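Local coordinates for protein pyridine nucleotide-disulphide oxidoreductase dimerisation region (Escherichia coli BL21, PDB 6KYY) that acts as an FAD-dependent disulfide reductase that is induced by hypochlorous acid and is probably involved in resistance to reactive chlorine species, at residues A26-K31 and L93-I99; L345-G349 and I410-K414; Y423-Q429 and L440-S445. All blocks are in the same frame, centred on the assembly; numbering follows the deposited sequence.

In the fold
From the N terminus, contact 1 comes first: its ends, 26-31 and 93-99, bring together the helix after the first strand and the run into strand 99-103, closing a largely helical loop of 61 residues in the FAD-binding part. Much later, contact 2 closes a 60-residue loop in the dimerisation domain by laying helix 406-418 on strand 345-349. Contact 3 then closes a short loop of ten residues between helices 424-428 and 439-443. The three follow in series, with no nesting or crossing. Contact 1 stands alone, its centre about 35 Å from that of contact 2, whereas contacts 2 and 3 touch, I412 and V413 packing on L426 and L440.

Contact 1: A26-K31 and L93-I99; sequences AVTLAK and LADMPNI
A30, V27 and M96 bury the most surface where the last turns of helix 20-31 meet the chain running from helix 71-94 into strand 99-103. The methyl group of A30 points into the other segment and is met by three side chains: I99 CG1 lies 3.5 Å from A30 CB, N98 CB 3.9 Å, and M96 CE 4.1 Å. A small residue suits this place because the two backbones come close, the CA atoms of A30 and N98 being 5.2 Å apart.

V27 divides its branches between two partners. With chi1 at -166°, CG1 is trans to the backbone N and meets M96 SD at 3.6 Å, while CG2 packs on L93 CD1 at 3.8 Å; both partners cross the valine at roughly a right angle. M96, long and unbranched, can follow the curve of the helix: its chain bends at the last torsion (chi3 67°), which carries the methyl end from V27 on to A30 and the backbone of K31. One turn before A30, A26 CB rests against both L93 CD2, at 3.9 Å, and I99 CD1, at 4.0 Å, and it also touches V36 and L38 of strand 36-40.

A type I beta turn from M96 to I99 leads the chain into strand 99-103, which pairs in parallel with strand 36-40. The contact thus covers one flank of the first helix of the Rossmann-type FAD-binding fold. Its side-chain packing is mainly apolar, with the amide of N98 at its edge, consistent with packing rather than hydrogen bonds joining the two segments, while backbone bonding between N98 and V36 ties the turn to the sheet.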
ATOM      1  N   ALA B  26      18.392  -7.213  22.102  1.00 22.58           N
ATOM      2  CA  ALA B  26      18.449  -6.827  23.508  1.00 14.66           C
ATOM      3  C   ALA B  26      17.117  -7.068  24.206  1.00 21.79           C
ATOM      4  O   ALA B  26      17.086  -7.537  25.349  1.00 26.13           O
ATOM      5  CB  ALA B  26      18.860  -5.360  23.633  1.00  9.16           C
ATOM      6  N   VAL B  27      16.005  -6.758  23.535  1.00 22.24           N
ATOM      7  CA  VAL B  27      14.695  -6.966  24.144  1.00 27.07           C
ATOM      8  C   VAL B  27      14.374  -8.453  24.237  1.00 21.88           C
ATOM      9  O   VAL B  27      13.750  -8.906  25.204  1.00 34.15           O
ATOM     10  CB  VAL B  27      13.609  -6.199  23.367  1.00 14.52           C
ATOM     11  CG1 VAL B  27      12.327  -6.133  24.179  1.00 13.32           C
ATOM     12  CG2 VAL B  27      14.081  -4.799  23.056  1.00 27.89           C
ATOM     13  N   THR B  28      14.791  -9.236  23.239  1.00 33.14           N
ATOM     14  CA  THR B  28      14.474 -10.659  23.240  1.00 36.74           C
ATOM     15  C   THR B  28      15.329 -11.441  24.229  1.00 24.12           C
ATOM     16  O   THR B  28      14.866 -12.444  24.782  1.00 16.70           O
ATOM     17  CB  THR B  28      14.640 -11.241  21.835  1.00 28.54           C
ATOM     18  OG1 THR B  28      14.243 -10.266  20.863  1.00 46.35           O
ATOM     19  CG2 THR B  28      13.781 -12.488  21.673  1.00 49.71           C
ATOM     20  N   LEU B  29      16.569 -11.005  24.469  1.00 36.03           N
ATOM     21  CA  LEU B  29      17.421 -11.705  25.424  1.00 22.37           C
ATOM     22  C   LEU B  29      17.111 -11.290  26.858  1.00 21.02           C
ATOM     23  O   LEU B  29      17.160 -12.122  27.770  1.00 24.10           O
ATOM     24  CB  LEU B  29      18.895 -11.458  25.100  1.00 13.92           C
ATOM     25  CG  LEU B  29      19.381 -11.979  23.744  1.00 16.80           C
ATOM     26  CD1 LEU B  29      20.894 -11.868  23.635  1.00 24.81           C
ATOM     27  CD2 LEU B  29      18.925 -13.413  23.513  1.00 15.48           C
ATOM     28  N   ALA B  30      16.792 -10.012  27.076  1.00 17.55           N
ATOM     29  CA  ALA B  30      16.376  -9.575  28.406  1.00 24.26           C
ATOM     30  C   ALA B  30      15.071 -10.242  28.816  1.00 18.41           C
ATOM     31  O   ALA B  30      14.869 -10.564  29.993  1.00 29.19           O
ATOM     32  CB  ALA B  30      16.231  -8.057  28.443  1.00  9.91           C
ATOM     33  N   LYS B  31      14.170 -10.448  27.856  1.00 16.42           N
ATOM     34  CA  LYS B  31      12.919 -11.145  28.123  1.00 20.80           C
ATOM     35  C   LYS B  31      13.140 -12.628  28.399  1.00 26.37           C
ATOM     36  O   LYS B  31      12.322 -13.248  29.085  1.00 24.11           O
ATOM     37  CB  LYS B  31      11.970 -10.940  26.938  1.00 15.91           C
ATOM     38  CG  LYS B  31      10.677 -11.729  26.979  1.00 28.69           C
ATOM     39  CD  LYS B  31      10.317 -12.220  25.586  1.00 29.85           C
ATOM     40  CE  LYS B  31       8.942 -12.859  25.555  1.00 26.51           C
ATOM     41  NZ  LYS B  31       8.253 -12.606  24.259  1.00 36.01           N
ATOM     42  N   LEU B  93      13.817  -0.076  25.869  1.00 43.82           N
ATOM     43  CA  LEU B  93      14.970  -0.833  26.337  1.00 24.44           C
ATOM     44  C   LEU B  93      15.335  -0.498  27.778  1.00 24.87           C
ATOM     45  O   LEU B  93      15.578  -1.400  28.584  1.00 31.55           O
ATOM     46  CB  LEU B  93      16.177  -0.574  25.426  1.00 35.02           C
ATOM     47  CG  LEU B  93      16.436  -1.575  24.300  1.00 29.83           C
ATOM     48  CD1 LEU B  93      15.546  -1.275  23.106  1.00 24.02           C
ATOM     49  CD2 LEU B  93      17.904  -1.557  23.901  1.00 17.36           C
ATOM     50  N   ALA B  94      15.364   0.792  28.118  1.00 33.02           N
ATOM     51  CA  ALA B  94      15.821   1.219  29.436  1.00 22.99           C
ATOM     52  C   ALA B  94      14.855   0.840  30.551  1.00 24.80           C
ATOM     53  O   ALA B  94      15.242   0.877  31.722  1.00 25.53           O
ATOM     54  CB  ALA B  94      16.053   2.731  29.445  1.00 19.18           C
ATOM     55  N   ASP B  95      13.613   0.481  30.221  1.00 26.75           N
ATOM     56  CA  ASP B  95      12.647   0.117  31.250  1.00 22.57           C
ATOM     57  C   ASP B  95      12.751  -1.343  31.668  1.00 21.10           C
ATOM     58  O   ASP B  95      12.236  -1.706  32.730  1.00 38.56           O
ATOM     59  CB  ASP B  95      11.224   0.413  30.772  1.00 29.29           C
ATOM     60  CG  ASP B  95      10.978   1.892  30.561  1.00 34.44           C
ATOM     61  OD1 ASP B  95      11.768   2.707  31.082  1.00 33.21           O
ATOM     62  OD2 ASP B  95       9.999   2.240  29.868  1.00 37.62           O
ATOM     63  N   MET B  96      13.396  -2.181  30.868  1.00 26.31           N
ATOM     64  CA  MET B  96      13.567  -3.580  31.241  1.00 39.65           C
ATOM     65  C   MET B  96      14.696  -3.707  32.258  1.00 30.73           C
ATOM     66  O   MET B  96      15.769  -3.131  32.058  1.00 41.92           O
ATOM     67  CB  MET B  96      13.860  -4.434  30.012  1.00 27.92           C
ATOM     68  CG  MET B  96      12.829  -4.285  28.904  1.00 24.04           C
ATOM     69  SD  MET B  96      12.822  -5.671  27.751  1.00 37.75           S
ATOM     70  CE  MET B  96      12.243  -6.994  28.811  1.00 20.43           C
ATOM     71  N   PRO B  97      14.493  -4.442  33.355  1.00 31.92           N
ATOM     72  CA  PRO B  97      15.529  -4.496  34.399  1.00 41.42           C
ATOM     73  C   PRO B  97      16.831  -5.132  33.941  1.00 38.50           C
ATOM     74  O   PRO B  97      17.899  -4.755  34.438  1.00 35.32           O
ATOM     75  CB  PRO B  97      14.864  -5.318  35.514  1.00 22.03           C
ATOM     76  CG  PRO B  97      13.394  -5.262  35.222  1.00 25.93           C
ATOM     77  CD  PRO B  97      13.280  -5.184  33.734  1.00 30.17           C
ATOM     78  N   ASN B  98      16.779  -6.077  33.005  1.00 43.16           N
ATOM     79  CA  ASN B  98      17.964  -6.802  32.566  1.00 16.61           C
ATOM     80  C   ASN B  98      18.713  -6.104  31.434  1.00 27.15           C
ATOM     81  O   ASN B  98      19.635  -6.699  30.866  1.00 16.78           O
ATOM     82  CB  ASN B  98      17.586  -8.220  32.128  1.00 28.46           C
ATOM     83  CG  ASN B  98      16.476  -8.817  32.971  1.00 30.84           C
ATOM     84  OD1 ASN B  98      15.298  -8.535  32.757  1.00 58.36           O
ATOM     85  ND2 ASN B  98      16.849  -9.655  33.932  1.00 31.43           N
ATOM     86  N   ILE B  99      18.347  -4.871  31.091  1.00 22.20           N
ATOM     87  CA  ILE B  99      19.000  -4.121  30.023  1.00 21.24           C
ATOM     88  C   ILE B  99      19.654  -2.886  30.625  1.00 27.96           C
ATOM     89  O   ILE B  99      19.023  -2.156  31.398  1.00 28.30           O
ATOM     90  CB  ILE B  99      18.012  -3.722  28.911  1.00 23.52           C
ATOM     91  CG1 ILE B  99      17.655  -4.933  28.055  1.00 21.00           C
ATOM     92  CG2 ILE B  99      18.609  -2.638  28.027  1.00 20.43           C
ATOM     93  CD1 ILE B  99      16.732  -4.609  26.898  1.00 24.98           C
TER

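Contact 2: L345-G349 and I410-K414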
ATOM      1  N   LEU B 345       9.789   3.418  -6.756  1.00 11.43           N
ATOM      2  CA  LEU B 345      10.245   2.317  -7.600  1.00  8.69           C
ATOM      3  C   LEU B 345      10.553   1.120  -6.709  1.00 12.55           C
ATOM      4  O   LEU B 345      11.526   1.141  -5.950  1.00 19.67           O
ATOM      5  CB  LEU B 345      11.479   2.730  -8.404  1.00 11.48           C
ATOM      6  CG  LEU B 345      12.096   1.760  -9.420  1.00 14.94           C
ATOM      7  CD1 LEU B 345      13.163   0.870  -8.786  1.00 13.52           C
ATOM      8  CD2 LEU B 345      11.026   0.922 -10.116  1.00 14.25           C
ATOM      9  N   SER B 346       9.738   0.075  -6.814  1.00 13.35           N
ATOM     10  CA  SER B 346       9.913  -1.146  -6.041  1.00 13.46           C
ATOM     11  C   SER B 346      10.299  -2.295  -6.962  1.00 11.80           C
ATOM     12  O   SER B 346       9.864  -2.360  -8.116  1.00 11.46           O
ATOM     13  CB  SER B 346       8.637  -1.492  -5.271  1.00 10.92           C
ATOM     14  OG  SER B 346       8.389  -0.534  -4.261  1.00 12.64           O
ATOM     15  N   ARG B 347      11.119  -3.209  -6.445  1.00 10.01           N
ATOM     16  CA  ARG B 347      11.726  -4.228  -7.288  1.00  9.28           C
ATOM     17  C   ARG B 347      11.949  -5.514  -6.505  1.00 15.42           C
ATOM     18  O   ARG B 347      12.177  -5.495  -5.293  1.00 17.49           O
ATOM     19  CB  ARG B 347      13.058  -3.737  -7.868  1.00 13.08           C
ATOM     20  CG  ARG B 347      12.913  -2.847  -9.088  1.00 17.64           C
ATOM     21  CD  ARG B 347      13.519  -3.508 -10.308  1.00 24.97           C
ATOM     22  NE  ARG B 347      14.917  -3.858 -10.080  1.00 40.75           N
ATOM     23  CZ  ARG B 347      15.402  -5.092 -10.168  1.00 27.01           C
ATOM     24  NH1 ARG B 347      14.601  -6.099 -10.486  1.00 18.30           N
ATOM     25  NH2 ARG B 347      16.689  -5.317  -9.941  1.00 33.40           N
ATOM     26  N   VAL B 348      11.881  -6.633  -7.227  1.00 11.89           N
ATOM     27  CA  VAL B 348      12.249  -7.941  -6.697  1.00 11.62           C
ATOM     28  C   VAL B 348      12.630  -8.808  -7.886  1.00 13.11           C
ATOM     29  O   VAL B 348      12.133  -8.611  -8.997  1.00 23.45           O
ATOM     30  CB  VAL B 348      11.100  -8.566  -5.864  1.00 15.86           C
ATOM     31  CG1 VAL B 348       9.908  -8.896  -6.749  1.00 13.05           C
ATOM     32  CG2 VAL B 348      11.580  -9.808  -5.121  1.00 23.53           C
ATOM     33  N   GLY B 349      13.529  -9.760  -7.656  1.00 10.92           N
ATOM     34  CA  GLY B 349      13.974 -10.610  -8.740  1.00 12.60           C
ATOM     35  C   GLY B 349      14.903  -9.873  -9.693  1.00 15.14           C
ATOM     36  O   GLY B 349      15.367  -8.761  -9.434  1.00 15.08           O
ATOM     37  N   ILE B 410       4.668  -4.715  -3.859  1.00 14.65           N
ATOM     38  CA  ILE B 410       5.857  -5.486  -4.213  1.00  9.98           C
ATOM     39  C   ILE B 410       6.018  -6.673  -3.275  1.00 21.50           C
ATOM     40  O   ILE B 410       6.590  -7.703  -3.655  1.00 20.19           O
ATOM     41  CB  ILE B 410       7.108  -4.582  -4.213  1.00 10.51           C
ATOM     42  CG1 ILE B 410       8.300  -5.306  -4.844  1.00 12.60           C
ATOM     43  CG2 ILE B 410       7.446  -4.123  -2.803  1.00 14.05           C
ATOM     44  CD1 ILE B 410       8.161  -5.533  -6.333  1.00 15.41           C
ATOM     45  N   ASN B 411       5.512  -6.561  -2.045  1.00 12.93           N
ATOM     46  CA  ASN B 411       5.515  -7.693  -1.131  1.00  8.24           C
ATOM     47  C   ASN B 411       4.551  -8.787  -1.574  1.00 21.00           C
ATOM     48  O   ASN B 411       4.727  -9.945  -1.180  1.00 19.21           O
ATOM     49  CB  ASN B 411       5.168  -7.228   0.285  1.00 17.33           C
ATOM     50  CG  ASN B 411       6.098  -6.136   0.784  1.00 15.28           C
ATOM     51  OD1 ASN B 411       7.288  -6.366   1.001  1.00 16.17           O
ATOM     52  ND2 ASN B 411       5.555  -4.939   0.974  1.00 15.55           N
ATOM     53  N   ILE B 412       3.540  -8.449  -2.378  1.00 37.32           N
ATOM     54  CA  ILE B 412       2.663  -9.473  -2.939  1.00 30.41           C
ATOM     55  C   ILE B 412       3.400 -10.278  -4.001  1.00 18.47           C
ATOM     56  O   ILE B 412       3.285 -11.507  -4.062  1.00 22.38           O
ATOM     57  CB  ILE B 412       1.382  -8.838  -3.510  1.00 30.46           C
ATOM     58  CG1 ILE B 412       0.601  -8.108  -2.418  1.00 33.85           C
ATOM     59  CG2 ILE B 412       0.509  -9.895  -4.167  1.00 29.47           C
ATOM     60  CD1 ILE B 412      -0.755  -7.611  -2.864  1.00 15.81           C
ATOM     61  N   VAL B 413       4.162  -9.596  -4.860  1.00 21.76           N
ATOM     62  CA  VAL B 413       4.912 -10.285  -5.904  1.00 15.78           C
ATOM     63  C   VAL B 413       5.986 -11.177  -5.292  1.00 11.60           C
ATOM     64  O   VAL B 413       6.196 -12.311  -5.735  1.00 25.57           O
ATOM     65  CB  VAL B 413       5.514  -9.264  -6.886  1.00 23.60           C
ATOM     66  CG1 VAL B 413       6.343  -9.968  -7.947  1.00 10.62           C
ATOM     67  CG2 VAL B 413       4.413  -8.431  -7.524  1.00 15.90           C
ATOM     68  N   LYS B 414       6.678 -10.679  -4.264  1.00 12.46           N
ATOM     69  CA  LYS B 414       7.694 -11.484  -3.593  1.00 12.59           C
ATOM     70  C   LYS B 414       7.087 -12.710  -2.928  1.00 21.05           C
ATOM     71  O   LYS B 414       7.761 -13.736  -2.779  1.00 16.85           O
ATOM     72  CB  LYS B 414       8.433 -10.631  -2.562  1.00  7.53           C
ATOM     73  CG  LYS B 414       9.637 -11.310  -1.935  1.00 15.83           C
ATOM     74  CD  LYS B 414       9.505 -11.381  -0.425  1.00 18.91           C
ATOM     75  CE  LYS B 414      10.860 -11.565   0.226  1.00 12.53           C
ATOM     76  NZ  LYS B 414      11.657 -12.610  -0.470  1.00 20.08           N
TER
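I410 and V348 bury the most surface in this contact, and I410 stands over S346 and the peptide that follows it. Its CB comes to 3.6 Å from S346 CB; the small serine lets the branched residue sit close to the strand. CG1 lies beside the carbonyl carbon (chi1 -169°), and I410 reaches across to the strand, its CD1 3.8 Å from R347 N and from V348 CG1. V348 CG1 has V413 CG1 as a second neighbour, at 3.9 Å.

K414 contributes far less: V348 CG2 lies against its aliphatic start, 4.0 Å from CG, and the ammonium group turns away to a salt bridge with D418. R347 leaves the contact on the far side of the strand, where NE pairs with E204 and NH1 bonds to G349 O at 3.0 Å from above the carbonyl plane. All the touching residues are buried, so no side faces solvent.

Strand 345-349 and helix 410-414 run nearly parallel, 5° apart with axes 8.5 Å from each other; beyond the helix, I412 packs on I412 of the second subunit. The layer is mostly hydrocarbon; the S346 hydroxyl at its edge is hydrogen-bonded to S338, and the charges of R347 and K414 are paired beyond it, consistent with a cohesive core beneath the dimer interface.

Contact 3: Y423-Q429 and L440-S445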
ATOM      1  N   TYR B 423       2.721 -17.374 -12.347  1.00 33.66           N
ATOM      2  CA  TYR B 423       2.140 -16.051 -12.547  1.00 28.12           C
ATOM      3  C   TYR B 423       0.620 -16.086 -12.567  1.00 26.43           C
ATOM      4  O   TYR B 423      -0.014 -15.045 -12.364  1.00 22.97           O
ATOM      5  CB  TYR B 423       2.659 -15.438 -13.851  1.00 29.86           C
ATOM      6  CG  TYR B 423       1.883 -15.868 -15.078  1.00 33.19           C
ATOM      7  CD1 TYR B 423       0.838 -15.096 -15.575  1.00 28.04           C
ATOM      8  CD2 TYR B 423       2.197 -17.049 -15.741  1.00 39.19           C
ATOM      9  CE1 TYR B 423       0.126 -15.492 -16.689  1.00 42.41           C
ATOM     10  CE2 TYR B 423       1.491 -17.448 -16.860  1.00 46.53           C
ATOM     11  CZ  TYR B 423       0.459 -16.665 -17.330  1.00 41.91           C
ATOM     12  OH  TYR B 423      -0.247 -17.059 -18.444  1.00 34.39           O
ATOM     13  N   SER B 424       0.025 -17.254 -12.818  1.00 27.96           N
ATOM     14  CA  SER B 424      -1.427 -17.364 -12.875  1.00 30.78           C
ATOM     15  C   SER B 424      -2.089 -17.009 -11.551  1.00 31.01           C
ATOM     16  O   SER B 424      -3.263 -16.620 -11.543  1.00 34.34           O
ATOM     17  CB  SER B 424      -1.824 -18.781 -13.296  1.00 17.18           C
ATOM     18  OG  SER B 424      -1.705 -19.684 -12.210  1.00 57.83           O
ATOM     19  N   ILE B 425      -1.365 -17.128 -10.436  1.00 22.17           N
ATOM     20  CA  ILE B 425      -1.945 -16.819  -9.131  1.00 17.86           C
ATOM     21  C   ILE B 425      -2.323 -15.344  -9.053  1.00 25.88           C
ATOM     22  O   ILE B 425      -3.426 -14.988  -8.621  1.00 35.29           O
ATOM     23  CB  ILE B 425      -0.974 -17.218  -8.005  1.00 15.25           C
ATOM     24  CG1 ILE B 425      -1.185 -18.682  -7.615  1.00 17.20           C
ATOM     25  CG2 ILE B 425      -1.153 -16.320  -6.789  1.00 15.42           C
ATOM     26  CD1 ILE B 425      -2.515 -18.946  -6.939  1.00 15.05           C
ATOM     27  N   LEU B 426      -1.418 -14.464  -9.482  1.00 24.55           N
ATOM     28  CA  LEU B 426      -1.692 -13.033  -9.441  1.00 27.52           C
ATOM     29  C   LEU B 426      -2.579 -12.574 -10.590  1.00 22.35           C
ATOM     30  O   LEU B 426      -3.201 -11.511 -10.488  1.00 22.31           O
ATOM     31  CB  LEU B 426      -0.379 -12.248  -9.444  1.00 28.09           C
ATOM     32  CG  LEU B 426       0.554 -12.556  -8.268  1.00 23.42           C
ATOM     33  CD1 LEU B 426       1.866 -11.799  -8.395  1.00 17.94           C
ATOM     34  CD2 LEU B 426      -0.130 -12.240  -6.947  1.00 14.50           C
ATOM     35  N   ARG B 427      -2.658 -13.350 -11.673  1.00 23.17           N
ATOM     36  CA  ARG B 427      -3.532 -13.003 -12.786  1.00 26.05           C
ATOM     37  C   ARG B 427      -5.004 -13.217 -12.454  1.00 25.17           C
ATOM     38  O   ARG B 427      -5.865 -12.565 -13.055  1.00 25.67           O
ATOM     39  CB  ARG B 427      -3.148 -13.820 -14.024  1.00 34.07           C
ATOM     40  CG  ARG B 427      -3.935 -13.482 -15.284  1.00 23.44           C
ATOM     41  CD  ARG B 427      -3.890 -14.622 -16.292  1.00 21.41           C
ATOM     42  NE  ARG B 427      -4.442 -15.861 -15.750  1.00 23.33           N
ATOM     43  CZ  ARG B 427      -4.097 -17.076 -16.166  1.00 27.40           C
ATOM     44  NH1 ARG B 427      -3.200 -17.217 -17.132  1.00 13.28           N
ATOM     45  NH2 ARG B 427      -4.647 -18.150 -15.616  1.00 15.23           N
ATOM     46  N   ASP B 428      -5.315 -14.096 -11.501  1.00 21.53           N
ATOM     47  CA  ASP B 428      -6.692 -14.475 -11.220  1.00 23.91           C
ATOM     48  C   ASP B 428      -7.140 -14.181  -9.796  1.00 22.18           C
ATOM     49  O   ASP B 428      -8.279 -14.515  -9.445  1.00 21.82           O
ATOM     50  CB  ASP B 428      -6.898 -15.968 -11.510  1.00  8.45           C
ATOM     51  CG  ASP B 428      -6.783 -16.294 -12.985  1.00 24.60           C
ATOM     52  OD1 ASP B 428      -7.144 -15.434 -13.814  1.00 44.81           O
ATOM     53  OD2 ASP B 428      -6.330 -17.410 -13.313  1.00 42.19           O
ATOM     54  N   GLN B 429      -6.299 -13.568  -8.969  1.00 19.58           N
ATOM     55  CA  GLN B 429      -6.668 -13.329  -7.582  1.00 15.19           C
ATOM     56  C   GLN B 429      -7.713 -12.226  -7.477  1.00 25.94           C
ATOM     57  O   GLN B 429      -7.723 -11.266  -8.254  1.00 26.27           O
ATOM     58  CB  GLN B 429      -5.438 -12.964  -6.753  1.00 19.81           C
ATOM     59  CG  GLN B 429      -5.671 -12.993  -5.253  1.00 27.13           C
ATOM     60  CD  GLN B 429      -4.380 -13.036  -4.468  1.00 38.55           C
ATOM     61  OE1 GLN B 429      -3.636 -14.012  -4.536  1.00 35.03           O
ATOM     62  NE2 GLN B 429      -4.105 -11.976  -3.716  1.00 25.25           N
ATOM     63  N   LEU B 440      -2.253  -5.997 -10.768  1.00 21.74           N
ATOM     64  CA  LEU B 440      -1.586  -7.255 -11.076  1.00 21.30           C
ATOM     65  C   LEU B 440      -2.512  -8.223 -11.803  1.00 23.05           C
ATOM     66  O   LEU B 440      -2.028  -9.131 -12.486  1.00 34.32           O
ATOM     67  CB  LEU B 440      -1.047  -7.896  -9.795  1.00 15.08           C
ATOM     68  CG  LEU B 440       0.087  -7.148  -9.088  1.00 11.50           C
ATOM     69  CD1 LEU B 440       0.333  -7.719  -7.698  1.00 13.27           C
ATOM     70  CD2 LEU B 440       1.362  -7.183  -9.918  1.00  7.32           C
ATOM     71  N   ASN B 441      -3.831  -8.052 -11.665  1.00 25.86           N
ATOM     72  CA  ASN B 441      -4.765  -8.795 -12.506  1.00 22.84           C
ATOM     73  C   ASN B 441      -4.589  -8.415 -13.970  1.00 29.26           C
ATOM     74  O   ASN B 441      -4.537  -9.281 -14.851  1.00 18.96           O
ATOM     75  CB  ASN B 441      -6.205  -8.530 -12.061  1.00 14.92           C
ATOM     76  CG  ASN B 441      -6.587  -9.306 -10.819  1.00 22.37           C
ATOM     77  OD1 ASN B 441      -5.941 -10.291 -10.463  1.00 27.86           O
ATOM     78  ND2 ASN B 441      -7.648  -8.866 -10.150  1.00 18.79           N
ATOM     79  N   ASP B 442      -4.491  -7.112 -14.246  1.00 32.00           N
ATOM     80  CA  ASP B 442      -4.345  -6.642 -15.618  1.00 21.16           C
ATOM     81  C   ASP B 442      -2.913  -6.768 -16.122  1.00 25.81           C
ATOM     82  O   ASP B 442      -2.698  -6.875 -17.335  1.00 25.43           O
ATOM     83  CB  ASP B 442      -4.813  -5.188 -15.725  1.00 22.25           C
ATOM     84  CG  ASP B 442      -6.106  -4.932 -14.971  1.00 32.79           C
ATOM     85  OD1 ASP B 442      -6.140  -3.996 -14.146  1.00 20.55           O
ATOM     86  OD2 ASP B 442      -7.089  -5.667 -15.207  1.00 23.52           O
ATOM     87  N   LEU B 443      -1.928  -6.766 -15.221  1.00 19.48           N
ATOM     88  CA  LEU B 443      -0.534  -6.814 -15.655  1.00 15.63           C
ATOM     89  C   LEU B 443      -0.167  -8.185 -16.211  1.00 20.22           C
ATOM     90  O   LEU B 443       0.494  -8.281 -17.252  1.00 31.59           O
ATOM     91  CB  LEU B 443       0.395  -6.442 -14.500  1.00 27.23           C
ATOM     92  CG  LEU B 443       1.885  -6.689 -14.756  1.00 15.16           C
ATOM     93  CD1 LEU B 443       2.379  -5.844 -15.923  1.00 14.63           C
ATOM     94  CD2 LEU B 443       2.712  -6.420 -13.507  1.00 21.23           C
ATOM     95  N   PHE B 444      -0.579  -9.255 -15.533  1.00 16.90           N
ATOM     96  CA  PHE B 444      -0.260 -10.612 -15.953  1.00 28.14           C
ATOM     97  C   PHE B 444      -1.359 -11.237 -16.800  1.00 26.42           C
ATOM     98  O   PHE B 444      -1.271 -12.423 -17.138  1.00 22.89           O
ATOM     99  CB  PHE B 444       0.042 -11.483 -14.733  1.00 24.69           C
ATOM    100  CG  PHE B 444       1.301 -11.088 -14.015  1.00 30.08           C
ATOM    101  CD1 PHE B 444       1.250 -10.508 -12.758  1.00 32.42           C
ATOM    102  CD2 PHE B 444       2.537 -11.283 -14.607  1.00 36.39           C
ATOM    103  CE1 PHE B 444       2.412 -10.139 -12.099  1.00 46.01           C
ATOM    104  CE2 PHE B 444       3.697 -10.915 -13.955  1.00 45.43           C
ATOM    105  CZ  PHE B 444       3.634 -10.342 -12.698  1.00 17.89           C
ATOM    106  N   SER B 445      -2.386 -10.466 -17.160  1.00 20.62           N
ATOM    107  CA  SER B 445      -3.282 -10.892 -18.226  1.00 27.52           C
ATOM    108  C   SER B 445      -2.634 -10.727 -19.592  1.00 25.44           C
ATOM    109  O   SER B 445      -3.060 -11.378 -20.552  1.00 35.48           O
ATOM    110  CB  SER B 445      -4.592 -10.106 -18.170  1.00 17.31           C
ATOM    111  OG  SER B 445      -5.295 -10.368 -16.970  1.00 16.23           O
TER
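Apolar packing centres on F444, which has the largest surface buried here. L426 lies beside it, pointing the same way, with CB 4.1 Å from F444 CD1; the ring meets this leucine obliquely, while L443 CG covers the centre of one of its faces. Y423 slides past in the opposite direction, its CD1 3.8 Å from F444 CB. L426 also reaches L440, their CD1 atoms 4.4 Å apart, and both leucines continue onto helix 406-418.

Contacts with a carbonyl form a second group. F444 O lies near the plane of the Y423 ring at its edge, 3.4 Å from CE1, and R427 CG comes equally near to this oxygen, so a polar atom just past the helix is bordered by ring and aliphatic C-H groups.

The third kind is ionic and stays within 423-429. The R427 chain starts out extended away from its own N (chi1 -176°) and bends at chi3; its NH2 forms a salt bridge with D428 OD2 at 2.9 Å, on the syn side of the carboxylate but tilted from its plane, and close to the guanidinium plane. S424 CB lies over one guanidinium face, toward its rim. Arginine serves both ends: methylenes against the carbonyl and CB of F444, guanidinium on D428.

The segments are two short helices packed together and joined by a loop that carries H433, the probable proton acceptor; in related pyridine nucleotide-disulfide oxidoreductases this histidine serves the partner subunit's active site.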